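Local coordinates for D-3-phosphoglycerate dehydrogenase oxidoreductase protein (Ralstonia solanacearum, PDB 3GG9), which probably catalyses the NAD-dependent oxidation of D-3-phosphoglycerate, at residues 112-116 with 174-179; 157-161 with 181-185; 185-189 with 203-209. All blocks are in the same frame, centred on the assembly; numbering follows the deposited sequence.

Contact 1 (112-116 with 174-179); sequences AELTW and LVAGYG
Y178 lays its CB over the centre of the indole of W116, 3.8 Å from the centroid of the six-membered ring and 12° off the ring normal, a CH-pi contact made almost straight onto the face. From there the phenol ring turns its edge toward the five-membered half of the same indole, in an offset edge-to-face pair with planes 62° apart. Further along the indole, CH2 of W116 reaches the backbone at CA of G179 (3.5 Å), and W116 CE3 meets V175 CG1 at 3.8 Å. With its CG anti to the backbone N, W116 sends the indole across to helix 170-181, where it runs past Y178 in the opposite direction and crosses V175 obliquely.

A112 fills the space nearer the start of both segments. Its CB packs on CB of L174 at 3.7 Å and also borders V175 CG2 and Y178 CE1, while its carbonyl O sits at the edge of the tyrosine ring. T115 adds its CB and CG2 against V175 CG2, and its hydroxyl bonds to P111 O and T250 OG1.

The phenol OH lies 3.5 Å from E113 CG and bonds to a water 2.9 Å from Y178 OH; a link from this water on to E113 OE2 is doubtful, the distance being too short. Both carboxylate oxygens of E113 accept backbone N-H groups of L158 and K159 of the second subunit, and F182 of that subunit stacks on the Y178 ring. The axes of the two short helical segments approach to 9.5 Å and cross at -43°.

Helices 109-123 and 170-181 therefore meet through carbon and aromatic surfaces. The phenol OH and the E113 carboxylate sit at the border with the second subunit, where backbone N-H groups probably stabilise the negative charge of E113.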
loop_
_atom_site.group_PDB
_atom_site.type_symbol
_atom_site.label_atom_id
_atom_site.label_comp_id
_atom_site.label_asym_id
_atom_site.label_seq_id
_atom_site.Cartn_x
_atom_site.Cartn_y
_atom_site.Cartn_z
ATOM N N ALA A 112 -1.378 4.024 12.352
ATOM C CA ALA A 112 -1.254 5.138 11.418
ATOM C C ALA A 112 -0.609 4.680 10.104
ATOM O O ALA A 112 -1.055 5.051 9.009
ATOM C CB ALA A 112 -0.412 6.282 12.030
ATOM N N GLU A 113 0.453 3.892 10.199
ATOM C CA GLU A 113 1.125 3.425 9.002
ATOM C C GLU A 113 0.194 2.516 8.227
ATOM O O GLU A 113 0.173 2.524 7.008
ATOM C CB GLU A 113 2.390 2.681 9.343
ATOM C CG GLU A 113 3.445 3.661 9.880
ATOM C CD GLU A 113 4.838 3.093 9.902
ATOM O OE1 GLU A 113 5.017 1.953 9.454
ATOM O OE2 GLU A 113 5.776 3.797 10.353
ATOM N N LEU A 114 -0.561 1.752 8.967
ATOM C CA LEU A 114 -1.512 0.825 8.320
ATOM C C LEU A 114 -2.591 1.594 7.554
ATOM O O LEU A 114 -2.954 1.209 6.434
ATOM C CB LEU A 114 -2.131 -0.080 9.363
ATOM C CG LEU A 114 -2.933 -1.283 8.819
ATOM C CD1 LEU A 114 -4.429 -0.936 8.573
ATOM C CD2 LEU A 114 -2.280 -1.891 7.545
ATOM N N THR A 115 -3.144 2.630 8.177
ATOM C CA THR A 115 -4.051 3.564 7.488
ATOM C C THR A 115 -3.511 4.055 6.146
ATOM O O THR A 115 -4.208 4.042 5.133
ATOM C CB THR A 115 -4.403 4.786 8.397
ATOM O OG1 THR A 115 -4.973 4.303 9.610
ATOM C CG2 THR A 115 -5.393 5.719 7.704
ATOM N N TRP A 116 -2.254 4.474 6.138
ATOM C CA TRP A 116 -1.629 4.983 4.925
ATOM C C TRP A 116 -1.345 3.909 3.900
ATOM O O TRP A 116 -1.433 4.165 2.710
ATOM C CB TRP A 116 -0.309 5.723 5.249
ATOM C CG TRP A 116 -0.060 6.739 4.186
ATOM C CD1 TRP A 116 0.856 6.674 3.187
ATOM C CD2 TRP A 116 -0.819 7.937 3.963
ATOM N NE1 TRP A 116 0.750 7.794 2.369
ATOM C CE2 TRP A 116 -0.276 8.577 2.832
ATOM C CE3 TRP A 116 -1.896 8.541 4.632
ATOM C CZ2 TRP A 116 -0.782 9.787 2.341
ATOM C CZ3 TRP A 116 -2.402 9.738 4.142
ATOM C CH2 TRP A 116 -1.844 10.352 3.019
ATOM N N LEU A 174 -0.640 11.828 12.977
ATOM C CA LEU A 174 0.379 11.161 12.146
ATOM C C LEU A 174 -0.043 11.055 10.685
ATOM O O LEU A 174 0.740 11.317 9.754
ATOM C CB LEU A 174 0.702 9.789 12.719
ATOM C CG LEU A 174 1.483 9.767 14.045
ATOM C CD1 LEU A 174 1.724 8.338 14.513
ATOM C CD2 LEU A 174 2.812 10.551 13.967
ATOM N N VAL A 175 -1.292 10.635 10.469
ATOM C CA VAL A 175 -1.822 10.497 9.132
ATOM C C VAL A 175 -1.998 11.821 8.392
ATOM O O VAL A 175 -1.716 11.885 7.199
ATOM C CB VAL A 175 -3.181 9.727 9.144
ATOM C CG1 VAL A 175 -3.774 9.694 7.756
ATOM C CG2 VAL A 175 -2.948 8.329 9.677
ATOM N N ALA A 176 -2.399 12.875 9.106
ATOM C CA ALA A 176 -2.348 14.233 8.563
ATOM C C ALA A 176 -0.922 14.629 8.088
ATOM O O ALA A 176 -0.763 15.260 7.021
ATOM C CB ALA A 176 -2.904 15.256 9.577
ATOM N N GLY A 177 0.088 14.261 8.878
ATOM C CA GLY A 177 1.497 14.479 8.535
ATOM C C GLY A 177 1.933 13.757 7.259
ATOM O O GLY A 177 2.637 14.319 6.418
ATOM N N TYR A 178 1.514 12.500 7.108
ATOM C CA TYR A 178 1.787 11.741 5.886
ATOM C C TYR A 178 1.208 12.432 4.653
ATOM O O TYR A 178 1.855 12.500 3.583
ATOM C CB TYR A 178 1.218 10.316 5.996
ATOM C CG TYR A 178 1.758 9.484 7.142
ATOM C CD1 TYR A 178 0.990 8.482 7.705
ATOM C CD2 TYR A 178 3.066 9.680 7.648
ATOM C CE1 TYR A 178 1.478 7.685 8.751
ATOM C CE2 TYR A 178 3.547 8.904 8.702
ATOM C CZ TYR A 178 2.751 7.903 9.243
ATOM O OH TYR A 178 3.221 7.121 10.279
ATOM N N GLY A 179 -0.028 12.904 4.791
ATOM C CA GLY A 179 -0.717 13.634 3.731
ATOM C C GLY A 179 0.088 14.834 3.285
ATOM O O GLY A 179 0.321 15.003 2.098
HETATM O O HOH W 1 5.935 6.264 10.705
#

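Contact 2 (157-161 with 181-185); sequences VLKGQ and AFGMN
Two backbone hydrogen bonds join G160 and Q161 to the 181-185 segment. G160 N donates to G183 O over 2.8 Å, coming from above the carbonyl plane, 47° out of it. N185 N gives the second bond to Q161 O, nearer to the carbonyl plane with a tilt of 21°; its modelled length of 2.5 Å is doubtfully short. Beside them, K159 CA makes a CA-H...O contact with F182 O at 3.4 Å, and M184 CG comes within 3.5 Å of L158 O.

Both backbones turn sharply here. G183 ends helix 170-181 in a Schellman motif, and L158 to Q161 form a type II beta turn; G183 and G160 each have the positive phi that glycine readily adopts. The beta turn leads into strand 162-166 and the helix end into strand 185-189, neighbouring parallel strands of the Rossmann-type NAD-binding domain, whose pairing at this end also includes backbone bonding between N185 and L163.

Apolar contacts lie to one side of these bonds. M184 runs past L158 obliquely; a bend at chi3 (79°) brings its CE to L158 CD2 (3.9 Å) and close to Q161 CB. The other leucine branch, CD1, touches F182 CD1 at 4.1 Å.

Among outside partners, N185 ND2 bonds to T162 OG1, while V157 N donates to E305 OE2 of the second subunit and Q161 packs on E307 of that subunit.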
loop_
_atom_site.group_PDB
_atom_site.type_symbol
_atom_site.label_atom_id
_atom_site.label_comp_id
_atom_site.label_asym_id
_atom_site.label_seq_id
_atom_site.Cartn_x
_atom_site.Cartn_y
_atom_site.Cartn_z
ATOM N N VAL A 157 -3.016 9.687 -8.291
ATOM C CA VAL A 157 -1.877 10.286 -7.586
ATOM C C VAL A 157 -2.446 11.006 -6.358
ATOM O O VAL A 157 -3.580 11.492 -6.392
ATOM C CB VAL A 157 -1.103 11.254 -8.529
ATOM C CG1 VAL A 157 -1.966 12.363 -8.969
ATOM C CG2 VAL A 157 0.133 11.825 -7.896
ATOM N N LEU A 158 -1.679 11.029 -5.266
ATOM C CA LEU A 158 -2.089 11.739 -4.060
ATOM C C LEU A 158 -1.703 13.210 -4.124
ATOM O O LEU A 158 -2.489 14.065 -3.718
ATOM C CB LEU A 158 -1.489 11.091 -2.812
ATOM C CG LEU A 158 -1.898 9.639 -2.538
ATOM C CD1 LEU A 158 -1.129 9.124 -1.319
ATOM C CD2 LEU A 158 -3.369 9.544 -2.278
ATOM N N LYS A 159 -0.501 13.493 -4.618
ATOM C CA LYS A 159 -0.008 14.881 -4.712
ATOM C C LYS A 159 -1.066 15.836 -5.257
ATOM O O LYS A 159 -1.604 15.602 -6.321
ATOM C CB LYS A 159 1.251 14.986 -5.586
ATOM C CG LYS A 159 1.837 16.418 -5.618
ATOM C CD LYS A 159 3.082 16.545 -6.496
ATOM C CE LYS A 159 3.749 17.878 -6.237
ATOM N NZ LYS A 159 4.893 18.135 -7.140
ATOM N N GLY A 160 -1.380 16.881 -4.494
ATOM C CA GLY A 160 -2.273 17.935 -4.959
ATOM C C GLY A 160 -3.746 17.635 -4.765
ATOM O O GLY A 160 -4.587 18.446 -5.131
ATOM N N GLN A 161 -4.053 16.460 -4.207
ATOM C CA GLN A 161 -5.411 16.078 -3.848
ATOM C C GLN A 161 -5.744 16.438 -2.407
ATOM O O GLN A 161 -4.877 16.772 -1.608
ATOM C CB GLN A 161 -5.597 14.574 -4.042
ATOM C CG GLN A 161 -5.346 14.141 -5.455
ATOM C CD GLN A 161 -6.601 14.203 -6.273
ATOM O OE1 GLN A 161 -7.410 13.272 -6.250
ATOM N NE2 GLN A 161 -6.788 15.310 -6.994
ATOM N N ALA A 181 3.305 15.384 3.713
ATOM C CA ALA A 181 4.551 14.950 3.076
ATOM C C ALA A 181 4.344 14.395 1.669
ATOM O O ALA A 181 5.257 14.414 0.862
ATOM C CB ALA A 181 5.265 13.957 3.929
ATOM N N PHE A 182 3.146 13.896 1.363
ATOM C CA PHE A 182 2.832 13.543 -0.018
ATOM C C PHE A 182 2.354 14.715 -0.885
ATOM O O PHE A 182 2.064 14.526 -2.073
ATOM C CB PHE A 182 1.847 12.339 -0.088
ATOM C CG PHE A 182 2.560 11.008 -0.001
ATOM C CD1 PHE A 182 2.810 10.270 -1.153
ATOM C CD2 PHE A 182 3.049 10.529 1.209
ATOM C CE1 PHE A 182 3.510 9.068 -1.101
ATOM C CE2 PHE A 182 3.775 9.305 1.260
ATOM C CZ PHE A 182 3.991 8.588 0.095
ATOM N N GLY A 183 2.297 15.917 -0.308
ATOM C CA GLY A 183 1.853 17.111 -1.055
ATOM C C GLY A 183 0.333 17.193 -1.248
ATOM O O GLY A 183 -0.140 17.815 -2.206
ATOM N N MET A 184 -0.423 16.574 -0.344
ATOM C CA MET A 184 -1.884 16.620 -0.363
ATOM C C MET A 184 -2.379 17.922 0.295
ATOM O O MET A 184 -1.645 18.561 1.055
ATOM C CB MET A 184 -2.493 15.394 0.337
ATOM C CG MET A 184 -2.093 14.029 -0.247
ATOM S SD MET A 184 -3.049 12.655 0.428
ATOM C CE MET A 184 -4.583 12.793 -0.515
ATOM N N ASN A 185 -3.595 18.337 -0.058
ATOM C CA ASN A 185 -4.325 19.411 0.627
ATOM C C ASN A 185 -5.040 18.839 1.856
ATOM O O ASN A 185 -6.077 18.175 1.736
ATOM C CB ASN A 185 -5.312 20.080 -0.361
ATOM C CG ASN A 185 -6.026 21.293 0.230
ATOM O OD1 ASN A 185 -5.409 22.136 0.878
ATOM N ND2 ASN A 185 -7.341 21.391 -0.012
#

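Contact 3 (185-189 with 203-209); sequences NVLVW and FAVAESK
W189 carries the start of helix 209-215 on one face of its indole: K209 N lies 3.3 Å above the ring plane, offset toward the rim, with S208 C beside it, and K209 CB stands over the six-membered ring, 3.6 Å from its centroid and 8° off the normal. At the indole edge, in plane, is A206 O. Extended beyond CG, the lysine carries its amine past the tryptophan to I232 O. At the other end of the contact the ring of F203 crosses V186 obliquely, its CD2 3.7 Å from V186 CG1, and F203 CB approaches V188 CG2.

Between these aromatic residues V188 pairs with V205 as a parallel bridge. V188 N donates to A204 O at 2.9 Å in the carbonyl plane, and V188 O receives A206 N at the same length, tilted 27° from the plane. V205 CA makes a CA-H...O contact with that oxygen. Nearer F203, a water lies between V186 O and A204 N, accepting from A204 N at 3.0 Å. L187 CD2 packs on A204 CB.

Strand 185-189, helix 192-200 and strand 204-205 make a beta-alpha-beta unit at the border of the seven-stranded parallel sheet. Residues 204-206 thus satisfy both backbone polar atoms of V188, although strand 204-205 is only weakly bonded, and the indole face helps to set where helix 209-215 starts relative to strand 185-189.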
loop_
_atom_site.group_PDB
_atom_site.type_symbol
_atom_site.label_atom_id
_atom_site.label_comp_id
_atom_site.label_asym_id
_atom_site.label_seq_id
_atom_site.Cartn_x
_atom_site.Cartn_y
_atom_site.Cartn_z
ATOM N N ASN A 185 -3.595 18.337 -0.058
ATOM C CA ASN A 185 -4.325 19.411 0.627
ATOM C C ASN A 185 -5.040 18.839 1.856
ATOM O O ASN A 185 -6.077 18.175 1.736
ATOM C CB ASN A 185 -5.312 20.080 -0.361
ATOM C CG ASN A 185 -6.026 21.293 0.230
ATOM O OD1 ASN A 185 -5.409 22.136 0.878
ATOM N ND2 ASN A 185 -7.341 21.391 -0.012
ATOM N N VAL A 186 -4.476 19.054 3.037
ATOM C CA VAL A 186 -5.013 18.422 4.243
ATOM C C VAL A 186 -6.027 19.316 4.985
ATOM O O VAL A 186 -5.716 20.467 5.376
ATOM C CB VAL A 186 -3.895 17.915 5.201
ATOM C CG1 VAL A 186 -4.513 17.145 6.380
ATOM C CG2 VAL A 186 -2.878 17.031 4.462
ATOM N N LEU A 187 -7.233 18.773 5.158
ATOM C CA LEU A 187 -8.308 19.383 5.946
ATOM C C LEU A 187 -8.720 18.495 7.106
ATOM O O LEU A 187 -8.969 17.294 6.936
ATOM C CB LEU A 187 -9.544 19.655 5.080
ATOM C CG LEU A 187 -9.470 20.556 3.844
ATOM C CD1 LEU A 187 -10.787 20.484 3.072
ATOM C CD2 LEU A 187 -9.161 21.991 4.229
ATOM N N VAL A 188 -8.841 19.104 8.283
ATOM C CA VAL A 188 -9.179 18.390 9.507
ATOM C C VAL A 188 -10.569 18.828 9.997
ATOM O O VAL A 188 -10.947 19.983 9.846
ATOM C CB VAL A 188 -8.085 18.607 10.605
ATOM C CG1 VAL A 188 -8.446 17.892 11.893
ATOM C CG2 VAL A 188 -6.723 18.096 10.102
ATOM N N TRP A 189 -11.333 17.891 10.547
ATOM C CA TRP A 189 -12.559 18.205 11.275
ATOM C C TRP A 189 -12.668 17.313 12.530
ATOM O O TRP A 189 -12.051 16.267 12.597
ATOM C CB TRP A 189 -13.795 18.083 10.366
ATOM C CG TRP A 189 -14.946 18.918 10.899
ATOM C CD1 TRP A 189 -15.101 20.276 10.789
ATOM C CD2 TRP A 189 -16.051 18.452 11.670
ATOM N NE1 TRP A 189 -16.241 20.676 11.433
ATOM C CE2 TRP A 189 -16.845 19.575 11.984
ATOM C CE3 TRP A 189 -16.452 17.191 12.122
ATOM C CZ2 TRP A 189 -18.018 19.473 12.727
ATOM C CZ3 TRP A 189 -17.617 17.086 12.870
ATOM C CH2 TRP A 189 -18.389 18.221 13.164
ATOM N N PHE A 203 -2.512 22.953 10.255
ATOM C CA PHE A 203 -3.488 22.343 9.368
ATOM C C PHE A 203 -4.739 23.185 9.258
ATOM O O PHE A 203 -5.190 23.783 10.244
ATOM C CB PHE A 203 -3.826 20.915 9.822
ATOM C CG PHE A 203 -2.712 19.935 9.584
ATOM C CD1 PHE A 203 -1.906 19.508 10.627
ATOM C CD2 PHE A 203 -2.436 19.472 8.295
ATOM C CE1 PHE A 203 -0.850 18.620 10.406
ATOM C CE2 PHE A 203 -1.378 18.573 8.067
ATOM C CZ PHE A 203 -0.593 18.148 9.123
ATOM N N ALA A 204 -5.277 23.248 8.045
ATOM C CA ALA A 204 -6.580 23.845 7.782
ATOM C C ALA A 204 -7.696 22.992 8.382
ATOM O O ALA A 204 -7.628 21.758 8.384
ATOM C CB ALA A 204 -6.784 23.971 6.305
ATOM N N VAL A 205 -8.723 23.664 8.893
ATOM C CA VAL A 205 -9.877 23.005 9.459
ATOM C C VAL A 205 -11.009 23.218 8.481
ATOM O O VAL A 205 -11.205 24.323 8.001
ATOM C CB VAL A 205 -10.193 23.586 10.865
ATOM C CG1 VAL A 205 -11.546 23.129 11.373
ATOM C CG2 VAL A 205 -9.102 23.173 11.824
ATOM N N ALA A 206 -11.728 22.146 8.148
ATOM C CA ALA A 206 -12.843 22.236 7.231
ATOM C C ALA A 206 -13.948 23.152 7.777
ATOM O O ALA A 206 -14.126 23.238 8.991
ATOM C CB ALA A 206 -13.389 20.842 6.943
ATOM N N GLU A 207 -14.668 23.825 6.875
ATOM C CA GLU A 207 -15.749 24.760 7.229
ATOM C C GLU A 207 -16.798 24.103 8.104
ATOM O O GLU A 207 -17.310 24.713 9.056
ATOM C CB GLU A 207 -16.438 25.292 5.973
ATOM C CG GLU A 207 -15.597 26.237 5.158
ATOM C CD GLU A 207 -16.424 27.274 4.411
ATOM O OE1 GLU A 207 -17.655 27.106 4.293
ATOM O OE2 GLU A 207 -15.832 28.264 3.947
ATOM N N SER A 208 -17.098 22.844 7.774
ATOM C CA SER A 208 -18.066 22.055 8.502
ATOM C C SER A 208 -17.798 20.592 8.220
ATOM O O SER A 208 -17.003 20.250 7.343
ATOM C CB SER A 208 -19.485 22.409 8.050
ATOM O OG SER A 208 -19.629 22.241 6.658
ATOM N N LYS A 209 -18.460 19.738 8.981
ATOM C CA LYS A 209 -18.479 18.309 8.714
ATOM C C LYS A 209 -18.915 18.027 7.280
ATOM O O LYS A 209 -18.269 17.247 6.581
ATOM C CB LYS A 209 -19.412 17.623 9.706
ATOM C CG LYS A 209 -19.462 16.128 9.599
ATOM C CD LYS A 209 -20.404 15.629 10.674
ATOM C CE LYS A 209 -20.950 14.273 10.344
ATOM N NZ LYS A 209 -22.056 13.966 11.287
HETATM O O HOH W 2 -3.764 21.944 5.817
#

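Overall arrangement
The three contacts occupy one side of the chain, within the NAD-binding part of this dehydrogenase, their centres 12 to 16 Å apart. Along the chain, contact 1 interleaves with contact 2, and contact 3 follows, sharing N185 with contact 2. Helix 170-181 runs from contact 1 into its end at contact 2, where G179 O probably accepts a bond from M184 N, and strand 185-189 then leads into contact 3. W116 packs on L158, F182 and M184, while A176 and G179 border V186, tying helix to sheet. Contacts 1 and 2 both touch the second subunit; contact 3 lies at the sheet's outer edge, untouched by it.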